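Local coordinates for short-chain dehydrogenase/reductase SDR (Vibrio parahaemolyticus, PDB 3GUY), which probably catalyses NAD(P)(H)-dependent oxidation or reduction of a substrate not yet identified, as a Rossmann-fold member of the short-chain dehydrogenase/reductase family, at residues E155-R158 with L159-G163; W148-K151 with G152-S156. The protein carries 2 engineered substitutions. All blocks are in the same frame, centred on the assembly; numbering follows the deposited sequence.

Contact 1: E155-R158 with L159-G163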
ATOM      1  N   GLU D 155      -4.207  -9.606  -7.503  1.00 20.27           N
ATOM      2  CA  GLU D 155      -4.622  -8.279  -7.901  1.00 19.84           C
ATOM      3  C   GLU D 155      -4.381  -8.039  -9.401  1.00 19.33           C
ATOM      4  O   GLU D 155      -5.142  -7.336 -10.081  1.00 18.83           O
ATOM      5  CB  GLU D 155      -3.975  -7.212  -7.036  1.00 20.19           C
ATOM      6  CG  GLU D 155      -4.388  -7.263  -5.564  1.00 22.53           C
ATOM      7  CD  GLU D 155      -5.770  -6.658  -5.237  1.00 28.78           C
ATOM      8  OE1 GLU D 155      -6.617  -6.486  -6.146  1.00 30.17           O
ATOM      9  OE2 GLU D 155      -6.021  -6.373  -4.023  1.00 29.53           O
ATOM     10  N   SER D 156      -3.393  -8.730  -9.905  1.00 17.99           N
ATOM     11  CA  SER D 156      -3.131  -8.770 -11.312  1.00 19.03           C
ATOM     12  C   SER D 156      -4.164  -9.587 -12.088  1.00 18.86           C
ATOM     13  O   SER D 156      -4.632  -9.121 -13.149  1.00 19.85           O
ATOM     14  CB  SER D 156      -1.728  -9.330 -11.537  1.00 17.92           C
ATOM     15  OG  SER D 156      -0.747  -8.480 -10.915  1.00 18.82           O
ATOM     16  N   VAL D 157      -4.448 -10.781 -11.594  1.00 19.94           N
ATOM     17  CA  VAL D 157      -5.403 -11.714 -12.251  1.00 21.35           C
ATOM     18  C   VAL D 157      -6.809 -11.027 -12.192  1.00 23.08           C
ATOM     19  O   VAL D 157      -7.556 -11.018 -13.205  1.00 21.58           O
ATOM     20  CB  VAL D 157      -5.340 -13.154 -11.674  1.00 22.17           C
ATOM     21  CG1 VAL D 157      -6.392 -14.093 -12.327  1.00 25.09           C
ATOM     22  CG2 VAL D 157      -3.932 -13.784 -11.796  1.00 21.51           C
ATOM     23  N   ARG D 158      -7.133 -10.323 -11.087  1.00 22.43           N
ATOM     24  CA  ARG D 158      -8.389  -9.543 -11.073  1.00 22.64           C
ATOM     25  C   ARG D 158      -8.495  -8.614 -12.268  1.00 23.17           C
ATOM     26  O   ARG D 158      -9.558  -8.529 -12.877  1.00 23.67           O
ATOM     27  CB  ARG D 158      -8.583  -8.722  -9.786  1.00 20.79           C
ATOM     28  CG  ARG D 158      -8.930  -9.546  -8.616  1.00 24.62           C
ATOM     29  CD  ARG D 158      -8.929  -8.645  -7.379  1.00 26.42           C
ATOM     30  NE  ARG D 158      -9.783  -9.200  -6.362  1.00 23.30           N
ATOM     31  CZ  ARG D 158      -9.830  -8.779  -5.102  1.00 24.98           C
ATOM     32  NH1 ARG D 158     -10.716  -9.286  -4.259  1.00 20.37           N
ATOM     33  NH2 ARG D 158      -9.015  -7.818  -4.690  1.00 25.67           N
ATOM     34  N   LEU D 159      -7.420  -7.917 -12.617  1.00 24.64           N
ATOM     35  CA  LEU D 159      -7.427  -7.056 -13.808  1.00 25.04           C
ATOM     36  C   LEU D 159      -7.656  -7.877 -15.110  1.00 25.76           C
ATOM     37  O   LEU D 159      -8.379  -7.436 -15.959  1.00 25.03           O
ATOM     38  CB  LEU D 159      -6.144  -6.192 -13.944  1.00 25.13           C
ATOM     39  CG  LEU D 159      -5.796  -5.204 -12.827  1.00 25.52           C
ATOM     40  CD1 LEU D 159      -4.352  -4.666 -13.008  1.00 22.57           C
ATOM     41  CD2 LEU D 159      -6.817  -4.074 -12.783  1.00 25.69           C
ATOM     42  N   GLU D 160      -7.081  -9.076 -15.222  1.00 26.81           N
ATOM     43  CA  GLU D 160      -7.258  -9.946 -16.427  1.00 27.77           C
ATOM     44  C   GLU D 160      -8.680 -10.511 -16.482  1.00 29.19           C
ATOM     45  O   GLU D 160      -9.164 -10.971 -17.528  1.00 29.04           O
ATOM     46  CB  GLU D 160      -6.260 -11.109 -16.407  1.00 28.16           C
ATOM     47  CG  GLU D 160      -4.759 -10.675 -16.421  1.00 26.03           C
ATOM     48  CD  GLU D 160      -3.743 -11.853 -16.327  1.00 26.93           C
ATOM     49  OE1 GLU D 160      -4.151 -13.045 -16.253  1.00 27.62           O
ATOM     50  OE2 GLU D 160      -2.496 -11.586 -16.307  1.00 25.15           O
ATOM     51  N   LEU D 161      -9.362 -10.481 -15.345  1.00 29.38           N
ATOM     52  CA  LEU D 161     -10.712 -10.985 -15.249  1.00 29.86           C
ATOM     53  C   LEU D 161     -11.777  -9.906 -15.375  1.00 30.96           C
ATOM     54  O   LEU D 161     -12.969 -10.194 -15.232  1.00 30.67           O
ATOM     55  CB  LEU D 161     -10.896 -11.767 -13.964  1.00 29.15           C
ATOM     56  CG  LEU D 161     -10.207 -13.126 -13.818  1.00 28.19           C
ATOM     57  CD1 LEU D 161     -10.381 -13.616 -12.396  1.00 23.57           C
ATOM     58  CD2 LEU D 161     -10.748 -14.192 -14.786  1.00 23.74           C
ATOM     59  N   LYS D 162     -11.371  -8.687 -15.691  1.00 32.70           N
ATOM     60  CA  LYS D 162     -12.315  -7.623 -15.981  1.00 34.70           C
ATOM     61  C   LYS D 162     -13.375  -8.104 -17.013  1.00 35.13           C
ATOM     62  O   LYS D 162     -13.047  -8.579 -18.092  1.00 33.90           O
ATOM     63  CB  LYS D 162     -11.574  -6.401 -16.523  1.00 36.00           C
ATOM     64  CG  LYS D 162     -12.327  -5.070 -16.398  1.00 40.04           C
ATOM     65  CD  LYS D 162     -11.369  -3.858 -16.528  1.00 44.91           C
ATOM     66  CE  LYS D 162     -11.184  -3.385 -17.997  1.00 47.56           C
ATOM     67  NZ  LYS D 162     -10.240  -2.180 -18.115  1.00 48.00           N
ATOM     68  N   GLY D 163     -14.648  -8.007 -16.648  1.00 36.21           N
ATOM     69  CA  GLY D 163     -15.736  -8.314 -17.598  1.00 36.49           C
ATOM     70  C   GLY D 163     -16.048  -9.790 -17.699  1.00 37.21           C
ATOM     71  O   GLY D 163     -16.898 -10.179 -18.465  1.00 38.43           O
TER
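V157 and L161 carry the apolar part of this local contact, lying side by side one turn apart and pointing the same way, with V157 CG1 4.0 Å from L161 CD1. L161 CG stands anti to its carbonyl carbon (chi1 -70°), which brings L161 CG to 3.4 Å from V157 O. Both side chains also rest on I168 of strand 167-174, and V157 reaches L111 and V115 of helix 93-118.

The backbone bonds record a helix running out. E160 N donates to S156 O at 3.2 Å, whereas the bond from L161 N is split between V157 O (2.9 Å) and R158 O (3.2 Å), both weak. At L161 the backbone departs from helix (phi -97°, psi 7°). This is the C-terminal end of helix 141-160, the connecting helix of a beta-alpha-beta unit in the Rossmann fold, where the chain turns back toward strand 167-174.

The charged side chains are held by salt bridges and by backbone groups. R158, extended from CG to NE, brings NH2 3.1 Å from E155 OE1 in a salt bridge; the carboxylate oxygen lies in the guanidinium plane but is met from above its own. R158 NH2 also pairs with D217, and NH1 bonds I168 O. E160 OE1 accepts from L88 N and OE2 from Q139 N, both of the second subunit.

Contact 2: W148-K151 with G152-S156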
ATOM      1  N   TRP D 148       2.660 -11.583   0.379  1.00 18.80           N
ATOM      2  CA  TRP D 148       2.641 -10.459  -0.542  1.00 18.14           C
ATOM      3  C   TRP D 148       2.633 -10.933  -2.012  1.00 17.08           C
ATOM      4  O   TRP D 148       1.998 -10.291  -2.881  1.00 16.78           O
ATOM      5  CB  TRP D 148       3.889  -9.580  -0.349  1.00 18.06           C
ATOM      6  CG  TRP D 148       3.864  -8.651   0.847  1.00 20.39           C
ATOM      7  CD1 TRP D 148       3.582  -8.984   2.168  1.00 18.98           C
ATOM      8  CD2 TRP D 148       4.205  -7.271   0.855  1.00 19.63           C
ATOM      9  NE1 TRP D 148       3.721  -7.885   2.965  1.00 19.80           N
ATOM     10  CE2 TRP D 148       4.092  -6.817   2.196  1.00 20.42           C
ATOM     11  CE3 TRP D 148       4.586  -6.356  -0.137  1.00 22.21           C
ATOM     12  CZ2 TRP D 148       4.328  -5.482   2.559  1.00 24.07           C
ATOM     13  CZ3 TRP D 148       4.838  -5.037   0.229  1.00 25.56           C
ATOM     14  CH2 TRP D 148       4.693  -4.602   1.571  1.00 23.98           C
ATOM     15  N   ALA D 149       3.400 -11.996  -2.289  1.00 16.65           N
ATOM     16  CA  ALA D 149       3.440 -12.584  -3.636  1.00 18.03           C
ATOM     17  C   ALA D 149       2.017 -13.016  -4.108  1.00 17.99           C
ATOM     18  O   ALA D 149       1.553 -12.639  -5.175  1.00 17.79           O
ATOM     19  CB  ALA D 149       4.424 -13.765  -3.683  1.00 17.73           C
ATOM     20  N   VAL D 150       1.331 -13.752  -3.261  1.00 18.89           N
ATOM     21  CA  VAL D 150      -0.048 -14.119  -3.560  1.00 19.12           C
ATOM     22  C   VAL D 150      -0.958 -12.906  -3.824  1.00 19.95           C
ATOM     23  O   VAL D 150      -1.716 -12.932  -4.750  1.00 18.35           O
ATOM     24  CB  VAL D 150      -0.662 -15.124  -2.562  1.00 19.67           C
ATOM     25  CG1 VAL D 150      -2.159 -15.458  -2.957  1.00 18.33           C
ATOM     26  CG2 VAL D 150       0.179 -16.409  -2.469  1.00 18.84           C
ATOM     27  N   LYS D 151      -0.873 -11.845  -3.029  1.00 20.13           N
ATOM     28  CA  LYS D 151      -1.664 -10.646  -3.264  1.00 19.77           C
ATOM     29  C   LYS D 151      -1.363  -9.931  -4.590  1.00 19.50           C
ATOM     30  O   LYS D 151      -2.255  -9.457  -5.238  1.00 19.03           O
ATOM     31  CB  LYS D 151      -1.493  -9.668  -2.128  1.00 19.11           C
ATOM     32  CG  LYS D 151      -2.431  -8.528  -2.210  1.00 23.36           C
ATOM     33  CD  LYS D 151      -2.249  -7.637  -1.006  1.00 25.53           C
ATOM     34  CE  LYS D 151      -2.508  -6.222  -1.320  1.00 29.78           C
ATOM     35  NZ  LYS D 151      -3.785  -5.935  -0.858  1.00 31.44           N
ATOM     36  N   GLY D 152      -0.099  -9.883  -4.982  1.00 19.79           N
ATOM     37  CA  GLY D 152       0.254  -9.311  -6.253  1.00 19.68           C
ATOM     38  C   GLY D 152      -0.296 -10.152  -7.389  1.00 18.23           C
ATOM     39  O   GLY D 152      -0.771  -9.599  -8.372  1.00 20.38           O
ATOM     40  N   LEU D 153      -0.223 -11.462  -7.233  1.00 18.52           N
ATOM     41  CA  LEU D 153      -0.827 -12.407  -8.187  1.00 18.54           C
ATOM     42  C   LEU D 153      -2.313 -12.142  -8.320  1.00 18.75           C
ATOM     43  O   LEU D 153      -2.800 -11.828  -9.433  1.00 20.33           O
ATOM     44  CB  LEU D 153      -0.597 -13.824  -7.733  1.00 18.26           C
ATOM     45  CG  LEU D 153      -1.132 -14.950  -8.599  1.00 17.18           C
ATOM     46  CD1 LEU D 153      -0.150 -15.214  -9.790  1.00 16.85           C
ATOM     47  CD2 LEU D 153      -1.306 -16.175  -7.735  1.00 15.56           C
ATOM     48  N   ILE D 154      -3.043 -12.202  -7.216  1.00 18.42           N
ATOM     49  CA  ILE D 154      -4.534 -12.062  -7.336  1.00 19.88           C
ATOM     50  C   ILE D 154      -4.958 -10.665  -7.828  1.00 20.64           C
ATOM     51  O   ILE D 154      -5.912 -10.553  -8.559  1.00 19.15           O
ATOM     52  CB  ILE D 154      -5.286 -12.537  -6.085  1.00 19.73           C
ATOM     53  CG1 ILE D 154      -5.157 -11.589  -4.889  1.00 22.64           C
ATOM     54  CG2 ILE D 154      -4.766 -13.890  -5.632  1.00 20.45           C
ATOM     55  CD1 ILE D 154      -6.369 -10.695  -4.666  1.00 23.49           C
ATOM     56  N   GLU D 155      -4.207  -9.606  -7.503  1.00 20.27           N
ATOM     57  CA  GLU D 155      -4.622  -8.279  -7.901  1.00 19.84           C
ATOM     58  C   GLU D 155      -4.381  -8.039  -9.401  1.00 19.33           C
ATOM     59  O   GLU D 155      -5.142  -7.336 -10.081  1.00 18.83           O
ATOM     60  CB  GLU D 155      -3.975  -7.212  -7.036  1.00 20.19           C
ATOM     61  CG  GLU D 155      -4.388  -7.263  -5.564  1.00 22.53           C
ATOM     62  CD  GLU D 155      -5.770  -6.658  -5.237  1.00 28.78           C
ATOM     63  OE1 GLU D 155      -6.617  -6.486  -6.146  1.00 30.17           O
ATOM     64  OE2 GLU D 155      -6.021  -6.373  -4.023  1.00 29.53           O
ATOM     65  N   SER D 156      -3.393  -8.730  -9.905  1.00 17.99           N
ATOM     66  CA  SER D 156      -3.131  -8.770 -11.312  1.00 19.03           C
ATOM     67  C   SER D 156      -4.164  -9.587 -12.088  1.00 18.86           C
ATOM     68  O   SER D 156      -4.632  -9.121 -13.149  1.00 19.85           O
ATOM     69  CB  SER D 156      -1.728  -9.330 -11.537  1.00 17.92           C
ATOM     70  OG  SER D 156      -0.747  -8.480 -10.915  1.00 18.82           O
TER
HETATM   71  O   HOH W   1      -4.597  -4.006  -3.546  1.00 38.85           O
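K151 and E155 run side by side in the same direction, one turn apart, and their aliphatic parts meet first: K151 CG is 4.1 Å from E155 CG. Beyond that the polar ends approach without closing. K151 NZ and E155 OE2 form a long salt bridge at 3.9 Å, and a water spans the gap with weak bonds to both, its oxygen 2.8 Å from E155 OE2. The lysine, bent at its last two torsions (chi4 101°), also has a weak bond from NZ to Y172 OH, while the stronger partner of the glutamate is R158.

Apolar contacts line the side turned to the protein core. I154 holds CG1 between its backbone N and carbonyl carbon (chi1 73°), so that CG2 remains beside the N and comes within 4.1 Å of V150 CG1; the two side chains meet at a slant. Both touch M127 of strand 124-128, while L153 packs on I108 and L111 of helix 93-118.

The backbone is regular helix: each N-H from G152 to E155 bonds the carbonyl four residues back, for example I154 N to V150 O at 2.9 Å. One carbonyl does double duty. G152 O accepts both S156 N and S156 OG, the hydroxyl at 2.8 Å, from opposite faces of its plane.

Another side of the helix meets the second subunit. W148 packs on G152 of that subunit and A149 on its own counterpart, consistent with the helical dimer interface familiar in this family. Buried S156 OG, donating to G152 O and accepting from K137 N of the second subunit, is satisfied by one bond within its helix and one across the interface, whereas the K151-E155 pair, long and water-bridged, is probably only a weak electrostatic coupling.

Followed from the N terminus, contact 2 (148-156) comes first and contact 1 (155-163) takes over where it ends, the two sharing E155 and S156. Neither encloses a long loop: contact 2 lies wholly within helix 141-160, and contact 1 spans its last turn and the loop that follows, so they overlap in sequence rather than nest or cross, with centres about 11 Å apart. Both pack on helix 93-118, contact 2 together with strand 124-128 and contact 1 together with strand 167-174. Together they cover the C-terminal part of the helix of one beta-alpha-beta unit, and both contacts touch the second subunit.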